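PDB 6F74: alcohol oxidase, which binds FAD covalently as a VAO-type flavoprotein and probably oxidises alcohol groups at the expense of molecular oxygen. Local coordinates for residues Gly158-Leu161 with Leu162-Asp166; Asp332-Ala335 with Val336-Gln340; Lys450-Glu453 with Ala454-Val458; Val509-Arg512 with Glu513-Asp516. All coordinates share one frame; numbering follows the deposited sequence.

Along the chain the four contacts follow one another in series. Interaction 1 lies in the buried loop between strands 152-155 and 171-174, lying along the FAD. Interactions 2 and 3 are stretches of about two turns on helices 328-346 and 448-458; their centres are 10 Å apart and they touch through a salt bridge from Asp332 to Arg452, so the two helices are locked side by side next to the seven-stranded antiparallel sheet. Interaction 4 starts helix 512-533, which also packs on helix 448-458, and meets a glycan at the surface. Its centre is about 19 Å from that of interaction 1, nearer the flavin loop but not touching it, whereas interactions 2 and 3 stand well apart from the cofactor grip.

Interaction 1 (Gly158-Leu161 with Leu162-Asp166); sequences GHDL and LGRSD. With FAD (flavin-adenine dinucleotide), chain I.
Asp160 reaches across the loop to Arg164 and holds both the turn and the cofactor. Its CB lies 3.4 Å from FAD O1A and faces the Ser165 hydroxyl. Chi1 of -151° swings CG away from the backbone N, which carries the carboxylate over the backbone of the following residues. There OD2 takes N-H bonds from Leu162 N (2.9 Å) and Arg164 N, one on each face of the carboxylate plane. OD1 turns to the guanidinium: Arg164 NH2 donates to its syn lone pair at 2.7 Å, and NE adds a second bond, the two flat groups being only 29° from coplanar. A weak bond from FAD O4' also ends on OD1. With an alanine here, the Arg164 guanidinium would probably lose its counter-charge, and the N-H groups of Leu162 and Arg164 their shared acceptor.

The backbone and Ser165 grip the pyrophosphate: Asp160 N and Ser165 OG both donate to FAD O1A, the hydroxyl at 2.7 Å, while Gly158 N serves FAD O2A. His159 ND1 is joined covalently to FAD C8M, the histidyl-flavin linkage known in the VAO family, and Ser233 holds its NE2. All this lies in the buried loop leaving strand 152-155 for strand 171-174, with Asn542 as a further partner of Arg164.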
# COMPACT_ATOMS: atom_id res chain seq x y z
N GLY A 158 10.24 -2.56 1.43
CA GLY A 158 10.37 -1.78 0.21
C GLY A 158 9.19 -1.82 -0.74
O GLY A 158 9.31 -1.46 -1.91
N HIS A 159 8.02 -2.20 -0.24
CA HIS A 159 6.81 -2.22 -1.05
C HIS A 159 6.26 -0.85 -1.37
O HIS A 159 5.45 -0.75 -2.27
CB HIS A 159 5.67 -3.06 -0.39
CG HIS A 159 5.55 -4.43 -0.96
ND1 HIS A 159 4.93 -4.70 -2.18
CD2 HIS A 159 6.14 -5.58 -0.57
CE1 HIS A 159 5.02 -6.01 -2.40
NE2 HIS A 159 5.77 -6.56 -1.45
N ASP A 160 6.64 0.20 -0.63
CA ASP A 160 5.95 1.46 -0.75
C ASP A 160 5.89 2.01 -2.18
O ASP A 160 6.84 1.84 -2.96
CB ASP A 160 6.59 2.55 0.12
CG ASP A 160 5.60 3.58 0.56
OD1 ASP A 160 4.73 3.21 1.36
OD2 ASP A 160 5.68 4.74 0.11
N LEU A 161 4.76 2.66 -2.47
CA LEU A 161 4.49 3.27 -3.77
C LEU A 161 4.86 4.76 -3.83
O LEU A 161 4.97 5.30 -4.92
CB LEU A 161 2.99 3.15 -4.11
CG LEU A 161 2.37 1.79 -4.47
CD1 LEU A 161 2.19 0.86 -3.28
CD2 LEU A 161 0.99 2.05 -5.09
N LEU A 162 5.05 5.38 -2.66
CA LEU A 162 5.22 6.82 -2.51
C LEU A 162 6.62 7.30 -2.06
O LEU A 162 6.81 8.48 -1.71
CB LEU A 162 4.16 7.34 -1.53
CG LEU A 162 2.75 7.67 -2.04
CD1 LEU A 162 2.07 6.45 -2.63
CD2 LEU A 162 1.95 8.20 -0.86
N GLY A 163 7.62 6.41 -2.06
CA GLY A 163 8.97 6.80 -1.58
C GLY A 163 9.09 7.01 -0.07
O GLY A 163 10.04 7.64 0.37
N ARG A 164 8.15 6.48 0.73
CA ARG A 164 8.14 6.68 2.20
C ARG A 164 9.13 5.78 2.94
O ARG A 164 9.40 6.01 4.12
CB ARG A 164 6.74 6.52 2.78
CG ARG A 164 5.73 7.51 2.21
CD ARG A 164 4.31 7.35 2.75
NE ARG A 164 3.89 5.97 2.56
CZ ARG A 164 2.85 5.39 3.14
NH1 ARG A 164 2.03 6.05 3.94
NH2 ARG A 164 2.63 4.11 2.89
N SER A 165 9.64 4.76 2.26
CA SER A 165 10.82 4.01 2.72
C SER A 165 12.10 4.31 1.90
O SER A 165 12.97 3.44 1.75
CB SER A 165 10.50 2.51 2.72
OG SER A 165 10.08 2.02 1.46
N ASP A 166 12.20 5.52 1.35
CA ASP A 166 13.40 6.00 0.61
C ASP A 166 14.02 7.20 1.35
O ASP A 166 13.44 7.74 2.28
CB ASP A 166 13.04 6.42 -0.84
CG ASP A 166 12.59 5.25 -1.72
OD1 ASP A 166 12.51 4.11 -1.23
OD2 ASP A 166 12.28 5.43 -2.93
PA FAD I . 7.79 -0.44 3.29
O1A FAD I . 8.20 0.22 1.98
O2A FAD I . 8.80 -1.35 3.93
O5B FAD I . 7.38 0.71 4.29
C5B FAD I . 6.27 1.52 3.99
C4B FAD I . 6.27 2.72 4.93
O4B FAD I . 6.09 2.21 6.24
C3B FAD I . 7.54 3.53 4.98
O3B FAD I . 7.18 4.86 5.34
C2B FAD I . 8.31 2.94 6.14
O2B FAD I . 9.14 3.87 6.85
C1B FAD I . 7.20 2.52 7.06
N9A FAD I . 7.47 1.34 7.90
C8A FAD I . 7.60 0.07 7.49
N7A FAD I . 7.80 -0.75 8.53
C5A FAD I . 7.80 0.00 9.62
C6A FAD I . 7.95 -0.27 11.05
N6A FAD I . 8.15 -1.56 11.42
N1A FAD I . 7.90 0.78 11.91
C2A FAD I . 7.70 2.05 11.46
N3A FAD I . 7.53 2.37 10.15
C4A FAD I . 7.57 1.39 9.21
N1 FAD I . -2.03 -2.52 0.15
C2 FAD I . -3.30 -2.91 0.43
O2 FAD I . -3.99 -2.21 1.21
N3 FAD I . -3.84 -4.03 -0.10
C4 FAD I . -3.16 -4.82 -0.95
O4 FAD I . -3.67 -5.85 -1.44
C4X FAD I . -1.78 -4.46 -1.31
N5 FAD I . -1.06 -5.21 -2.17
C5X FAD I . 0.22 -4.86 -2.48
C6 FAD I . 0.95 -5.66 -3.35
C7 FAD I . 2.26 -5.36 -3.69
C7M FAD I . 2.90 -6.32 -4.66
C8 FAD I . 2.91 -4.16 -3.09
C8M FAD I . 4.36 -3.78 -3.36
C9 FAD I . 2.17 -3.34 -2.24
C9A FAD I . 0.84 -3.64 -1.89
N10 FAD I . 0.07 -2.85 -1.00
C10 FAD I . -1.25 -3.24 -0.70
C1' FAD I . 0.56 -1.58 -0.42
C2' FAD I . 1.12 -1.55 0.96
O2' FAD I . 0.01 -1.47 1.86
C3' FAD I . 1.97 -0.29 1.14
O3' FAD I . 2.94 -0.15 0.08
C4' FAD I . 2.66 -0.26 2.49
O4' FAD I . 3.43 0.94 2.61
C5' FAD I . 3.55 -1.48 2.68
O5' FAD I . 4.18 -1.44 3.95
P FAD I . 5.58 -2.18 4.00
O1P FAD I . 5.45 -3.55 3.39
O2P FAD I . 6.08 -2.03 5.40
O3P FAD I . 6.42 -1.25 2.98
O HOH W 1 8.63 4.07 -2.97

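Interaction 2 (Asp332-Ala335 with Val336-Gln340); sequences DAIA and VLHQQ
His338 folds back on Ile334, one helical turn earlier, and the two side chains run side by side in the same direction. This is the tight part of the contact. Ile334 O accepts twice: from His338 N at 2.9 Å, the regular helix bond, and from His338 ND1 at 2.8 Å. The two donors come from opposite faces of the carbonyl plane, ND1 standing 44° out of it. The imidazole can reach back because CG lies opposite the carbonyl carbon (chi1 -82°) and chi2 of 66° turns the ND1 edge toward the preceding turn. The ND1 bond therefore fixes the rotation of the ring, and Ile334 CG2 rests 3.6 Å from His338 CE1. The same bond implies that ND1 carries a proton.

The other side is looser and carried mainly by the backbone. Val336 N binds Asp332 O, and Gln339 N binds Ala335 O at a longer 3.2 Å; the methyl CG2 of Val336 leans on Asp332 O at 3.5 Å. Asp332 and Gln339, both partly exposed, send their polar ends outside this turn, Asp332 to Arg452 and Lys328, Gln339 to the carbonyl of Leu445. Helix 328-346 is packed among its neighbours: helix 448-458 lies against Ala335, helix 382-396 packs on Val336 and Leu337, and Tyr371 of strand 370-378 touches Ile334 and Leu337.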
# COMPACT_ATOMS: atom_id res chain seq x y z
N ASP A 332 -20.95 3.34 -20.28
CA ASP A 332 -22.30 3.51 -19.72
C ASP A 332 -22.54 2.43 -18.64
O ASP A 332 -22.98 2.73 -17.54
CB ASP A 332 -23.41 3.39 -20.80
CG ASP A 332 -23.44 4.60 -21.78
OD1 ASP A 332 -22.64 5.54 -21.65
OD2 ASP A 332 -24.28 4.60 -22.69
N ALA A 333 -22.22 1.18 -18.98
CA ALA A 333 -22.46 0.04 -18.11
C ALA A 333 -21.55 0.08 -16.88
O ALA A 333 -21.98 -0.30 -15.81
CB ALA A 333 -22.25 -1.26 -18.87
N ILE A 334 -20.32 0.57 -17.04
CA ILE A 334 -19.38 0.73 -15.92
C ILE A 334 -19.88 1.81 -14.95
O ILE A 334 -19.81 1.65 -13.72
CB ILE A 334 -17.95 1.01 -16.43
CG1 ILE A 334 -17.43 -0.28 -17.08
CG2 ILE A 334 -17.03 1.44 -15.29
CD1 ILE A 334 -16.09 -0.18 -17.76
N ALA A 335 -20.41 2.89 -15.51
CA ALA A 335 -21.06 3.90 -14.71
C ALA A 335 -22.23 3.30 -13.91
O ALA A 335 -22.30 3.51 -12.71
CB ALA A 335 -21.54 5.05 -15.57
N VAL A 336 -23.11 2.55 -14.57
CA VAL A 336 -24.24 1.88 -13.90
C VAL A 336 -23.75 0.96 -12.80
O VAL A 336 -24.30 0.95 -11.71
CB VAL A 336 -25.12 1.06 -14.90
CG1 VAL A 336 -26.08 0.13 -14.18
CG2 VAL A 336 -25.90 1.99 -15.82
N LEU A 337 -22.73 0.17 -13.10
CA LEU A 337 -22.15 -0.78 -12.17
C LEU A 337 -21.65 -0.06 -10.92
O LEU A 337 -21.86 -0.54 -9.80
CB LEU A 337 -21.00 -1.56 -12.83
CG LEU A 337 -20.17 -2.50 -11.95
CD1 LEU A 337 -19.68 -3.71 -12.74
CD2 LEU A 337 -18.96 -1.82 -11.30
N HIS A 338 -20.95 1.05 -11.11
CA HIS A 338 -20.50 1.86 -9.99
C HIS A 338 -21.68 2.27 -9.09
O HIS A 338 -21.57 2.21 -7.87
CB HIS A 338 -19.69 3.09 -10.43
CG HIS A 338 -18.24 2.79 -10.72
ND1 HIS A 338 -17.83 1.99 -11.76
CD2 HIS A 338 -17.11 3.23 -10.12
CE1 HIS A 338 -16.52 1.91 -11.77
NE2 HIS A 338 -16.05 2.65 -10.78
N GLN A 339 -22.80 2.65 -9.70
CA GLN A 339 -24.01 3.00 -8.93
C GLN A 339 -24.60 1.85 -8.10
O GLN A 339 -25.35 2.11 -7.16
CB GLN A 339 -25.11 3.52 -9.85
CG GLN A 339 -24.79 4.81 -10.58
CD GLN A 339 -26.00 5.30 -11.35
OE1 GLN A 339 -26.34 4.76 -12.39
NE2 GLN A 339 -26.65 6.33 -10.85
N GLN A 340 -24.32 0.60 -8.50
CA GLN A 340 -24.83 -0.56 -7.80
C GLN A 340 -23.96 -1.02 -6.62
O GLN A 340 -24.39 -1.88 -5.83
CB GLN A 340 -24.99 -1.73 -8.76
CG GLN A 340 -25.88 -1.48 -9.94
CD GLN A 340 -27.25 -0.96 -9.54
OE1 GLN A 340 -27.88 -1.48 -8.61
NE2 GLN A 340 -27.70 0.09 -10.21

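Interaction 3 (Lys450-Glu453 with Ala454-Val458); sequences KVRE and AIEVV
Arg452 and Glu456, one turn apart on the helix, cross obliquely, with guanidinium and carboxylate only 24° from coplanar. A single N-H makes the direct link: Arg452 NH1 donates to Glu456 OE1 at 2.7 Å with a nearly straight angle of 173°, meeting the anti lone pair, the one turned from OE2. Both chains start with CG opposite the backbone N and then bend at chi2 (53° in Arg452), which brings the charged ends together alongside the helix. Water 2 closes the bridge at the guanidinium edge, accepting from Arg452 NH2 and donating to Glu456 OE1 at 2.6 Å. Each group has a second ionic partner, Asp332 for Arg452 NE and Arg357 for Glu456 OE2, so the pair belongs to a larger charge network. A methionine in place of Arg452 would probably leave Glu456 OE1 without its direct ionic mate and Asp332 short of a positive partner.

On the buried side Val451 CG1 and Ile455 CG1 come no nearer than a loose 4.4 Å. The backbone is tighter there, Ile455 N bonding Val451 O at 2.9 Å. Helix 448-458 is packed between helix 328-346, which Arg452 and Ile455 touch, and helix 512-533, which meets Ala454, Val457 and Val458. Ile455 and Val458 also rest on Trp355 of strand 349-356, joining the helix to the antiparallel sheet.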
# COMPACT_ATOMS: atom_id res chain seq x y z
N LYS A 450 -23.56 12.49 -13.45
CA LYS A 450 -22.32 12.85 -12.75
C LYS A 450 -21.31 11.71 -12.69
O LYS A 450 -20.09 11.93 -12.80
CB LYS A 450 -22.62 13.35 -11.33
CG LYS A 450 -23.33 14.68 -11.32
CD LYS A 450 -23.61 15.17 -9.93
CE LYS A 450 -24.48 16.41 -10.01
NZ LYS A 450 -24.76 16.89 -8.64
N VAL A 451 -21.83 10.51 -12.53
CA VAL A 451 -21.00 9.32 -12.46
C VAL A 451 -20.42 9.07 -13.83
O VAL A 451 -19.21 8.93 -13.97
CB VAL A 451 -21.82 8.11 -11.98
CG1 VAL A 451 -21.03 6.82 -12.03
CG2 VAL A 451 -22.31 8.36 -10.56
N ARG A 452 -21.28 9.02 -14.84
CA ARG A 452 -20.85 8.84 -16.23
C ARG A 452 -19.76 9.83 -16.66
O ARG A 452 -18.78 9.42 -17.32
CB ARG A 452 -22.04 8.90 -17.17
CG ARG A 452 -21.77 8.47 -18.61
CD ARG A 452 -21.11 7.10 -18.72
NE ARG A 452 -20.89 6.72 -20.11
CZ ARG A 452 -19.91 7.17 -20.90
NH1 ARG A 452 -18.99 8.04 -20.45
NH2 ARG A 452 -19.84 6.73 -22.15
N GLU A 453 -19.91 11.08 -16.25
CA GLU A 453 -18.90 12.10 -16.52
C GLU A 453 -17.54 11.80 -15.81
O GLU A 453 -16.46 12.00 -16.38
CB GLU A 453 -19.43 13.47 -16.06
CG GLU A 453 -18.55 14.62 -16.57
CD GLU A 453 -18.52 15.87 -15.72
OE1 GLU A 453 -18.53 15.79 -14.44
OE2 GLU A 453 -18.48 16.90 -16.43
N ALA A 454 -17.60 11.33 -14.57
CA ALA A 454 -16.39 10.91 -13.86
C ALA A 454 -15.70 9.73 -14.57
O ALA A 454 -14.49 9.76 -14.80
CB ALA A 454 -16.73 10.53 -12.43
N ILE A 455 -16.48 8.72 -14.90
CA ILE A 455 -16.02 7.56 -15.68
C ILE A 455 -15.39 8.00 -17.01
O ILE A 455 -14.33 7.50 -17.36
CB ILE A 455 -17.15 6.54 -15.91
CG1 ILE A 455 -17.62 5.90 -14.58
CG2 ILE A 455 -16.77 5.47 -16.90
CD1 ILE A 455 -16.55 5.21 -13.75
N GLU A 456 -16.02 8.93 -17.73
CA GLU A 456 -15.48 9.40 -19.00
C GLU A 456 -14.07 9.94 -18.83
O GLU A 456 -13.18 9.55 -19.56
CB GLU A 456 -16.38 10.48 -19.63
CG GLU A 456 -16.00 10.91 -21.05
CD GLU A 456 -15.99 9.75 -22.03
OE1 GLU A 456 -16.86 8.83 -21.96
OE2 GLU A 456 -15.05 9.72 -22.85
N VAL A 457 -13.87 10.82 -17.86
CA VAL A 457 -12.54 11.38 -17.57
C VAL A 457 -11.49 10.35 -17.08
O VAL A 457 -10.40 10.32 -17.62
CB VAL A 457 -12.60 12.55 -16.55
CG1 VAL A 457 -11.19 13.06 -16.22
CG2 VAL A 457 -13.44 13.69 -17.11
N VAL A 458 -11.82 9.55 -16.06
CA VAL A 458 -10.84 8.55 -15.56
C VAL A 458 -10.55 7.39 -16.56
O VAL A 458 -9.49 6.77 -16.48
CB VAL A 458 -11.16 7.98 -14.14
CG1 VAL A 458 -11.27 9.10 -13.13
CG2 VAL A 458 -12.42 7.13 -14.13
O HOH W 2 -17.49 7.14 -23.89

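Interaction 4 (Val509-Arg512 with Glu513-Asp516); sequences VASR and EIRD. With NAG (2-acetamido-2-deoxy-beta-D-glucopyranose), chain E.
A serine N-cap opens helix 512-533: Ser511 stands just before the first turn, and its OG accepts from Ile514 N at 3.2 Å. The hydroxyl sits between the backbone N and the carbonyl carbon (chi1 65°), which aims it at the N-H groups of the first turn. Ser511 O serves the same end of the helix, taking Arg515 N at 3.2 Å, and Arg512 O takes Asp516 N at 2.9 Å. One residue thus satisfies two of the early N-H groups, the first with its side chain and the second with its backbone.

Ile514 closes the cap on its apolar side. Its CG2 branch lies 3.8 Å from Ala510 CB, ahead of the helix, and also over the Ser511 backbone, while Pro507 touches the same isoleucine from the preceding loop. On the exposed side Glu513 folds back until its OE1 lies near Arg512 N, where negative charge would probably suit the helix dipole. The Asp516 carboxylate lies beside Arg512 O, acceptor against acceptor, and neither acid touches the Arg512 guanidinium.

The two arginines face the sugar differently. Arg512 runs past NAG with the edge of its guanidinium toward O3, its CD being 3.8 Å from NAG O4. Arg515 instead offers a face, with the acetyl methyl C8 of NAG over its centre, 4.0 Å from Arg515 CZ. Its NH1 is held by the carbonyl of Tyr102, whose ring adds a cation-pi contact. Together these make a capped helix N-terminus at the surface whose arginines lie against a glycan carried by the protein itself.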
# COMPACT_ATOMS: atom_id res chain seq x y z
N VAL A 509 12.76 4.38 -18.51
CA VAL A 509 13.67 5.52 -18.53
C VAL A 509 12.85 6.75 -18.94
O VAL A 509 12.59 6.98 -20.11
CB VAL A 509 14.88 5.33 -19.47
CG1 VAL A 509 15.85 6.51 -19.33
CG2 VAL A 509 15.61 4.04 -19.14
N ALA A 510 12.47 7.53 -17.94
CA ALA A 510 11.51 8.61 -18.07
C ALA A 510 12.18 9.97 -17.88
O ALA A 510 12.71 10.23 -16.85
CB ALA A 510 10.42 8.44 -17.02
N SER A 511 12.07 10.83 -18.88
CA SER A 511 12.48 12.24 -18.76
C SER A 511 11.64 12.95 -17.71
O SER A 511 10.52 12.56 -17.43
CB SER A 511 12.33 12.95 -20.11
OG SER A 511 10.96 13.02 -20.47
N ARG A 512 12.17 14.02 -17.14
CA ARG A 512 11.40 14.84 -16.17
C ARG A 512 10.12 15.39 -16.77
O ARG A 512 9.09 15.44 -16.09
CB ARG A 512 12.24 15.96 -15.54
CG ARG A 512 12.79 15.53 -14.18
CD ARG A 512 13.99 16.37 -13.72
NE ARG A 512 13.56 17.50 -12.89
CZ ARG A 512 13.20 18.71 -13.34
NH1 ARG A 512 13.20 19.01 -14.65
NH2 ARG A 512 12.80 19.64 -12.44
N GLU A 513 10.19 15.76 -18.05
CA GLU A 513 9.07 16.37 -18.75
C GLU A 513 7.93 15.39 -18.91
O GLU A 513 6.79 15.75 -18.71
CB GLU A 513 9.51 16.90 -20.13
CG GLU A 513 10.49 18.03 -20.02
CD GLU A 513 11.95 17.67 -19.72
OE1 GLU A 513 12.39 16.51 -19.36
OE2 GLU A 513 12.68 18.67 -19.87
N ILE A 514 8.26 14.16 -19.27
CA ILE A 514 7.26 13.12 -19.47
C ILE A 514 6.61 12.76 -18.15
O ILE A 514 5.39 12.62 -18.09
CB ILE A 514 7.84 11.88 -20.22
CG1 ILE A 514 6.76 11.14 -21.01
CG2 ILE A 514 8.59 10.93 -19.29
CD1 ILE A 514 6.01 10.06 -20.30
N ARG A 515 7.39 12.67 -17.08
CA ARG A 515 6.83 12.37 -15.76
C ARG A 515 5.91 13.51 -15.26
O ARG A 515 4.85 13.23 -14.68
CB ARG A 515 7.93 12.10 -14.73
CG ARG A 515 7.36 11.93 -13.33
CD ARG A 515 8.20 11.02 -12.48
NE ARG A 515 7.56 10.66 -11.22
CZ ARG A 515 8.07 9.79 -10.35
NH1 ARG A 515 9.25 9.20 -10.59
NH2 ARG A 515 7.43 9.50 -9.20
N ASP A 516 6.30 14.76 -15.49
CA ASP A 516 5.46 15.91 -15.09
C ASP A 516 4.14 15.93 -15.86
O ASP A 516 3.10 16.28 -15.30
CB ASP A 516 6.16 17.26 -15.31
CG ASP A 516 7.42 17.43 -14.49
OD1 ASP A 516 7.62 16.76 -13.43
OD2 ASP A 516 8.22 18.26 -14.93
C1 NAG E . 14.37 11.52 -10.05
C2 NAG E . 13.73 12.80 -9.51
C3 NAG E . 14.30 14.02 -10.23
C4 NAG E . 15.81 14.05 -10.15
C5 NAG E . 16.37 12.73 -10.65
C6 NAG E . 17.86 12.59 -10.43
C7 NAG E . 11.40 12.89 -8.65
C8 NAG E . 9.96 13.01 -9.02
N2 NAG E . 12.28 12.86 -9.68
O3 NAG E . 13.79 15.21 -9.64
O4 NAG E . 16.30 15.15 -10.93
O5 NAG E . 15.79 11.69 -9.89
O6 NAG E . 18.18 12.67 -9.03
O7 NAG E . 11.71 12.83 -7.47